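Urea carboxylase (Thermus thermophilus, PDB 3OEP) is of unknown function but resembles a fusion of the bacterial proteins KipI and KipA, and is probably not the allophanate hydrolase it was once taken for. Local coordinates at residues G332-P344 and D365-P377. Sequence-based numbering, arbitrary orientation.
Sequences GYLAVAGGLEVRP and DVLGLEALRPVRP
Glu-370 N donates to Gly-339 O (2.8 Å) and Glu-341 N to Gly-368 O (2.8 Å), two nearly straight backbone hydrogen bonds joining 332-344 to 365-377. They frame Leu-340 and Leu-369, the non-hydrogen-bonded pair of a single, isolated bridge with the antiparallel bonding pattern. Waters extend the link: one molecule gives both protons, to Ala-337 O and Ala-371 O, and accepts from Arg-373 N; another connects Glu-341 O to Gly-368 N.

Glu-341 reaches out with CG anti to its backbone N (chi1 -172°) and an extended chain. Its OE1 takes a proton from Arg-219 N and another from a water that also donates to Leu-369 O. Glu-370, bent at chi2 (56°), crosses it at about a right angle. The two carboxylates stay apart, OE2 of Glu-341 lying 5.4 Å from OE2 of Glu-370, while CB of Glu-370 rests 3.4 Å from Gly-338 O.

Topologically, the bridge ties the chain just past strand 331-336, in one antiparallel sheet, to the region of edge strand 366-368 in another, within what is probably a cyclophilin-like domain. The chain leaves strand 331-336 through a type II beta turn, Val-336 to Gly-339, with Gly-338 at positive phi and its CA 3.5 Å from Ala-371 O in a CA-H...O contact. Asn-267 holds this turn too, bonding Val-336 O and Gly-338 N.

Three apolar side-chain contacts follow. Leu-369 sends CD2 obliquely across Val-336, 3.6 Å from its CG2, and is backed by Ala-222 and Leu-289. Leu-340 meets Leu-367 through their CD1 methyls, 4.0 Å apart. Farther along, CB of Ala-337 packs against CG2 of Val-375, which also leans on Val-290 of strand 289-295.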
ATOM      1  N   GLY A 332      -9.504  -4.084  15.677  1.00 13.96           N
ATOM      2  CA  GLY A 332     -10.289  -3.123  16.443  1.00 13.96           C
ATOM      3  C   GLY A 332      -9.876  -1.694  16.156  1.00 12.48           C
ATOM      4  O   GLY A 332      -8.777  -1.440  15.632  1.00 11.60           O
ATOM      5  N   TYR A 333     -10.771  -0.767  16.502  1.00 12.14           N
ATOM      6  CA  TYR A 333     -10.574   0.668  16.330  1.00 11.63           C
ATOM      7  C   TYR A 333     -10.909   1.419  17.607  1.00 12.28           C
ATOM      8  O   TYR A 333     -11.917   1.139  18.255  1.00 13.17           O
ATOM      9  CB  TYR A 333     -11.449   1.204  15.187  1.00 12.11           C
ATOM     10  CG  TYR A 333     -11.021   0.603  13.889  1.00 13.34           C
ATOM     11  CD1 TYR A 333     -11.560  -0.597  13.452  1.00 13.84           C
ATOM     12  CD2 TYR A 333      -9.995   1.186  13.146  1.00 14.35           C
ATOM     13  CE1 TYR A 333     -11.117  -1.189  12.278  1.00 13.49           C
ATOM     14  CE2 TYR A 333      -9.547   0.603  11.975  1.00 14.88           C
ATOM     15  CZ  TYR A 333     -10.107  -0.577  11.545  1.00 16.36           C
ATOM     16  OH  TYR A 333      -9.647  -1.156  10.385  1.00 15.89           O
ATOM     17  N   LEU A 334     -10.055   2.370  17.962  1.00 12.58           N
ATOM     18  CA  LEU A 334     -10.314   3.246  19.094  1.00 12.46           C
ATOM     19  C   LEU A 334     -10.278   4.682  18.604  1.00 12.40           C
ATOM     20  O   LEU A 334      -9.248   5.145  18.118  1.00 11.83           O
ATOM     21  CB  LEU A 334      -9.273   3.032  20.186  1.00 11.85           C
ATOM     22  CG  LEU A 334      -9.480   3.820  21.480  1.00 14.95           C
ATOM     23  CD1 LEU A 334     -10.694   3.296  22.231  1.00 14.09           C
ATOM     24  CD2 LEU A 334      -8.219   3.745  22.338  1.00 16.79           C
ATOM     25  N   ALA A 335     -11.410   5.371  18.729  1.00 11.53           N
ATOM     26  CA  ALA A 335     -11.524   6.787  18.394  1.00 10.61           C
ATOM     27  C   ALA A 335     -11.628   7.601  19.675  1.00 11.74           C
ATOM     28  O   ALA A 335     -12.079   7.096  20.705  1.00 13.33           O
ATOM     29  CB  ALA A 335     -12.741   7.024  17.522  1.00 10.29           C
ATOM     30  N   VAL A 336     -11.194   8.855  19.610  1.00 13.75           N
ATOM     31  CA  VAL A 336     -11.351   9.784  20.723  1.00 13.43           C
ATOM     32  C   VAL A 336     -12.022  11.052  20.229  1.00 13.60           C
ATOM     33  O   VAL A 336     -11.765  11.507  19.113  1.00 14.35           O
ATOM     34  CB  VAL A 336     -10.000  10.117  21.401  1.00 15.79           C
ATOM     35  CG1 VAL A 336      -9.381   8.844  21.989  1.00 17.45           C
ATOM     36  CG2 VAL A 336      -9.052  10.782  20.420  1.00 16.12           C
ATOM     37  N   ALA A 337     -12.892  11.614  21.063  1.00 14.50           N
ATOM     38  CA  ALA A 337     -13.616  12.827  20.712  1.00 14.46           C
ATOM     39  C   ALA A 337     -12.613  13.923  20.370  1.00 15.48           C
ATOM     40  O   ALA A 337     -11.739  14.246  21.187  1.00 15.94           O
ATOM     41  CB  ALA A 337     -14.506  13.260  21.863  1.00 14.69           C
ATOM     42  N   GLY A 338     -12.738  14.477  19.166  1.00 14.84           N
ATOM     43  CA  GLY A 338     -11.808  15.478  18.662  1.00 16.05           C
ATOM     44  C   GLY A 338     -10.790  14.935  17.671  1.00 16.99           C
ATOM     45  O   GLY A 338     -10.221  15.702  16.891  1.00 18.16           O
ATOM     46  N   GLY A 339     -10.564  13.621  17.692  1.00 13.81           N
ATOM     47  CA  GLY A 339      -9.582  12.980  16.808  1.00 14.89           C
ATOM     48  C   GLY A 339      -8.161  13.165  17.305  1.00 13.85           C
ATOM     49  O   GLY A 339      -7.903  13.973  18.202  1.00 14.34           O
ATOM     50  N   LEU A 340      -7.229  12.407  16.731  1.00 14.43           N
ATOM     51  CA  LEU A 340      -5.827  12.482  17.132  1.00 13.60           C
ATOM     52  C   LEU A 340      -5.065  13.508  16.298  1.00 15.19           C
ATOM     53  O   LEU A 340      -5.317  13.658  15.092  1.00 15.75           O
ATOM     54  CB  LEU A 340      -5.151  11.117  16.997  1.00 14.06           C
ATOM     55  CG  LEU A 340      -5.715  10.018  17.881  1.00 14.48           C
ATOM     56  CD1 LEU A 340      -5.096   8.672  17.504  1.00 16.93           C
ATOM     57  CD2 LEU A 340      -5.501  10.346  19.362  1.00 16.30           C
ATOM     58  N   GLU A 341      -4.139  14.209  16.952  1.00 14.46           N
ATOM     59  CA  GLU A 341      -3.241  15.136  16.286  1.00 15.68           C
ATOM     60  C   GLU A 341      -2.151  14.358  15.560  1.00 15.58           C
ATOM     61  O   GLU A 341      -1.411  13.597  16.181  1.00 15.08           O
ATOM     62  CB  GLU A 341      -2.593  16.101  17.286  1.00 16.24           C
ATOM     63  CG  GLU A 341      -1.814  17.208  16.591  1.00 17.45           C
ATOM     64  CD  GLU A 341      -0.970  18.074  17.513  1.00 24.57           C
ATOM     65  OE1 GLU A 341      -1.141  18.022  18.749  1.00 24.10           O
ATOM     66  OE2 GLU A 341      -0.118  18.817  16.977  1.00 24.15           O
ATOM     67  N   VAL A 342      -2.057  14.567  14.248  1.00 15.80           N
ATOM     68  CA  VAL A 342      -1.080  13.879  13.395  1.00 17.20           C
ATOM     69  C   VAL A 342      -0.705  14.801  12.254  1.00 18.87           C
ATOM     70  O   VAL A 342      -1.582  15.445  11.667  1.00 22.63           O
ATOM     71  CB  VAL A 342      -1.652  12.600  12.733  1.00 19.16           C
ATOM     72  CG1 VAL A 342      -0.513  11.755  12.157  1.00 21.03           C
ATOM     73  CG2 VAL A 342      -2.472  11.788  13.699  1.00 22.70           C
ATOM     74  N   ARG A 343       0.580  14.853  11.922  1.00 18.22           N
ATOM     75  CA  ARG A 343       1.044  15.648  10.793  1.00 20.86           C
ATOM     76  C   ARG A 343       0.782  14.880   9.505  1.00 21.48           C
ATOM     77  O   ARG A 343       1.035  13.681   9.440  1.00 22.52           O
ATOM     78  CB  ARG A 343       2.536  15.941  10.899  1.00 22.92           C
ATOM     79  CG  ARG A 343       2.915  16.960  11.949  1.00 26.95           C
ATOM     80  CD  ARG A 343       4.362  17.389  11.752  1.00 31.73           C
ATOM     81  NE  ARG A 343       5.296  16.298  12.038  1.00 32.54           N
ATOM     82  CZ  ARG A 343       5.905  16.086  13.207  1.00 33.98           C
ATOM     83  NH1 ARG A 343       5.701  16.891  14.246  1.00 34.05           N
ATOM     84  NH2 ARG A 343       6.738  15.055  13.335  1.00 32.49           N
ATOM     85  N   PRO A 344       0.263  15.556   8.479  1.00 20.99           N
ATOM     86  CA  PRO A 344       0.051  14.849   7.215  1.00 21.14           C
ATOM     87  C   PRO A 344       1.314  14.749   6.363  1.00 20.91           C
ATOM     88  O   PRO A 344       2.227  15.566   6.489  1.00 19.74           O
ATOM     89  CB  PRO A 344      -0.973  15.729   6.503  1.00 22.78           C
ATOM     90  CG  PRO A 344      -0.627  17.114   6.970  1.00 23.54           C
ATOM     91  CD  PRO A 344      -0.249  16.938   8.427  1.00 23.51           C
ATOM     92  N   ASP A 365       4.956   6.364  23.647  1.00 14.31           N
ATOM     93  CA  ASP A 365       4.328   7.340  22.760  1.00 14.81           C
ATOM     94  C   ASP A 365       3.218   8.068  23.505  1.00 13.52           C
ATOM     95  O   ASP A 365       2.408   7.444  24.199  1.00 14.03           O
ATOM     96  CB  ASP A 365       3.727   6.681  21.511  1.00 14.17           C
ATOM     97  CG  ASP A 365       4.759   6.389  20.432  1.00 19.76           C
ATOM     98  OD1 ASP A 365       5.868   6.966  20.455  1.00 22.03           O
ATOM     99  OD2 ASP A 365       4.449   5.576  19.538  1.00 19.38           O
ATOM    100  N   VAL A 366       3.180   9.384  23.343  1.00 12.16           N
ATOM    101  CA  VAL A 366       2.069  10.191  23.837  1.00 14.26           C
ATOM    102  C   VAL A 366       1.291  10.730  22.639  1.00 15.25           C
ATOM    103  O   VAL A 366       1.870  11.377  21.755  1.00 17.81           O
ATOM    104  CB  VAL A 366       2.556  11.343  24.718  1.00 16.42           C
ATOM    105  CG1 VAL A 366       1.400  12.260  25.096  1.00 17.55           C
ATOM    106  CG2 VAL A 366       3.228  10.784  25.962  1.00 19.99           C
ATOM    107  N   LEU A 367      -0.002  10.431  22.603  1.00 13.54           N
ATOM    108  CA  LEU A 367      -0.889  10.922  21.545  1.00 13.82           C
ATOM    109  C   LEU A 367      -1.751  12.039  22.093  1.00 14.59           C
ATOM    110  O   LEU A 367      -2.167  11.989  23.254  1.00 14.82           O
ATOM    111  CB  LEU A 367      -1.792   9.808  21.034  1.00 15.19           C
ATOM    112  CG  LEU A 367      -1.099   8.528  20.566  1.00 17.52           C
ATOM    113  CD1 LEU A 367      -2.112   7.615  19.874  1.00 19.06           C
ATOM    114  CD2 LEU A 367       0.070   8.831  19.652  1.00 19.80           C
ATOM    115  N   GLY A 368      -2.031  13.029  21.248  1.00 14.24           N
ATOM    116  CA  GLY A 368      -2.828  14.190  21.641  1.00 13.95           C
ATOM    117  C   GLY A 368      -4.091  14.370  20.821  1.00 15.02           C
ATOM    118  O   GLY A 368      -4.242  13.766  19.757  1.00 14.08           O
ATOM    119  N   LEU A 369      -5.003  15.205  21.323  1.00 13.14           N
ATOM    120  CA  LEU A 369      -6.237  15.538  20.612  1.00 14.62           C
ATOM    121  C   LEU A 369      -5.971  16.598  19.534  1.00 16.74           C
ATOM    122  O   LEU A 369      -5.194  17.538  19.742  1.00 16.52           O
ATOM    123  CB  LEU A 369      -7.307  16.059  21.590  1.00 13.74           C
ATOM    124  CG  LEU A 369      -7.723  15.130  22.734  1.00 15.29           C
ATOM    125  CD1 LEU A 369      -8.753  15.804  23.626  1.00 17.58           C
ATOM    126  CD2 LEU A 369      -8.259  13.802  22.199  1.00 16.38           C
ATOM    127  N   GLU A 370      -6.601  16.437  18.375  1.00 16.44           N
ATOM    128  CA  GLU A 370      -6.505  17.445  17.313  1.00 19.58           C
ATOM    129  C   GLU A 370      -7.170  18.749  17.769  1.00 20.72           C
ATOM    130  O   GLU A 370      -6.652  19.832  17.513  1.00 21.09           O
ATOM    131  CB  GLU A 370      -7.133  16.931  16.012  1.00 19.54           C
ATOM    132  CG  GLU A 370      -7.343  17.981  14.910  1.00 24.59           C
ATOM    133  CD  GLU A 370      -6.071  18.714  14.513  1.00 31.78           C
ATOM    134  OE1 GLU A 370      -6.172  19.868  14.039  1.00 34.60           O
ATOM    135  OE2 GLU A 370      -4.971  18.147  14.671  1.00 32.66           O
ATOM    136  N   ALA A 371      -8.296  18.622  18.468  1.00 20.79           N
ATOM    137  CA  ALA A 371      -9.039  19.768  18.986  1.00 21.30           C
ATOM    138  C   ALA A 371      -9.926  19.339  20.146  1.00 21.07           C
ATOM    139  O   ALA A 371     -10.193  18.147  20.324  1.00 19.21           O
ATOM    140  CB  ALA A 371      -9.882  20.386  17.889  1.00 23.21           C
ATOM    141  N   LEU A 372     -10.378  20.313  20.933  1.00 22.50           N
ATOM    142  CA  LEU A 372     -11.337  20.054  22.001  1.00 21.77           C
ATOM    143  C   LEU A 372     -12.745  20.100  21.416  1.00 21.44           C
ATOM    144  O   LEU A 372     -13.250  21.171  21.070  1.00 21.17           O
ATOM    145  CB  LEU A 372     -11.204  21.076  23.137  1.00 23.03           C
ATOM    146  CG  LEU A 372      -9.969  20.945  24.028  1.00 25.60           C
ATOM    147  CD1 LEU A 372      -9.880  22.126  24.997  1.00 29.68           C
ATOM    148  CD2 LEU A 372      -9.986  19.626  24.782  1.00 27.08           C
ATOM    149  N   ARG A 373     -13.361  18.930  21.291  1.00 20.92           N
ATOM    150  CA  ARG A 373     -14.696  18.797  20.713  1.00 21.81           C
ATOM    151  C   ARG A 373     -15.478  17.834  21.604  1.00 21.43           C
ATOM    152  O   ARG A 373     -15.693  16.673  21.239  1.00 19.53           O
ATOM    153  CB  ARG A 373     -14.618  18.263  19.283  1.00 22.40           C
ATOM    154  CG  ARG A 373     -13.856  19.150  18.316  1.00 27.40           C
ATOM    155  CD  ARG A 373     -14.694  20.323  17.843  1.00 33.69           C
ATOM    156  NE  ARG A 373     -13.953  21.179  16.916  1.00 38.84           N
ATOM    157  CZ  ARG A 373     -13.149  22.184  17.268  1.00 42.29           C
ATOM    158  NH1 ARG A 373     -12.948  22.494  18.546  1.00 42.31           N
ATOM    159  NH2 ARG A 373     -12.530  22.888  16.325  1.00 45.40           N
ATOM    160  N   PRO A 374     -15.879  18.307  22.791  1.00 21.27           N
ATOM    161  CA  PRO A 374     -16.507  17.428  23.771  1.00 21.40           C
ATOM    162  C   PRO A 374     -17.856  16.879  23.314  1.00 21.14           C
ATOM    163  O   PRO A 374     -18.623  17.583  22.664  1.00 21.80           O
ATOM    164  CB  PRO A 374     -16.679  18.336  25.001  1.00 22.92           C
ATOM    165  CG  PRO A 374     -16.657  19.726  24.462  1.00 23.56           C
ATOM    166  CD  PRO A 374     -15.705  19.675  23.313  1.00 22.82           C
ATOM    167  N   VAL A 375     -18.114  15.619  23.648  1.00 18.63           N
ATOM    168  CA  VAL A 375     -19.414  14.992  23.441  1.00 20.13           C
ATOM    169  C   VAL A 375     -19.716  14.091  24.631  1.00 19.82           C
ATOM    170  O   VAL A 375     -18.796  13.658  25.331  1.00 18.07           O
ATOM    171  CB  VAL A 375     -19.443  14.154  22.149  1.00 22.22           C
ATOM    172  CG1 VAL A 375     -19.184  15.042  20.937  1.00 25.62           C
ATOM    173  CG2 VAL A 375     -18.434  13.016  22.217  1.00 20.60           C
ATOM    174  N   ARG A 376     -20.995  13.809  24.853  1.00 18.97           N
ATOM    175  CA  ARG A 376     -21.409  12.905  25.925  1.00 19.26           C
ATOM    176  C   ARG A 376     -20.990  11.470  25.624  1.00 19.90           C
ATOM    177  O   ARG A 376     -21.102  11.024  24.483  1.00 19.96           O
ATOM    178  CB  ARG A 376     -22.927  12.914  26.091  1.00 20.36           C
ATOM    179  CG  ARG A 376     -23.505  14.208  26.587  1.00 21.09           C
ATOM    180  CD  ARG A 376     -25.009  14.169  26.483  1.00 18.42           C
ATOM    181  NE  ARG A 376     -25.636  15.366  27.037  1.00 22.39           N
ATOM    182  CZ  ARG A 376     -25.689  16.547  26.425  1.00 23.26           C
ATOM    183  NH1 ARG A 376     -25.142  16.719  25.224  1.00 25.34           N
ATOM    184  NH2 ARG A 376     -26.280  17.567  27.027  1.00 21.80           N
ATOM    185  N   PRO A 377     -20.551  10.731  26.655  1.00 19.76           N
ATOM    186  CA  PRO A 377     -20.286   9.303  26.496  1.00 19.40           C
ATOM    187  C   PRO A 377     -21.579   8.492  26.477  1.00 22.17           C
ATOM    188  O   PRO A 377     -22.662   9.034  26.720  1.00 24.64           O
ATOM    189  CB  PRO A 377     -19.474   8.966  27.747  1.00 19.97           C
ATOM    190  CG  PRO A 377     -20.020   9.876  28.782  1.00 22.13           C
ATOM    191  CD  PRO A 377     -20.365  11.161  28.054  1.00 19.04           C
TER
HETATM  192  O   HOH W   1     -11.875  16.713  22.224  1.00 14.64           O
HETATM  193  O   HOH W   2      -5.173  15.374  13.127  1.00 26.24           O
HETATM  194  O   HOH W   3      -2.628  17.327  20.661  1.00 12.17           O
HETATM  195  O   HOH W   4      -0.728  13.026  18.775  1.00 16.29           O
HETATM  196  O   HOH W   5      -3.272  17.088  13.303  1.00 39.10           O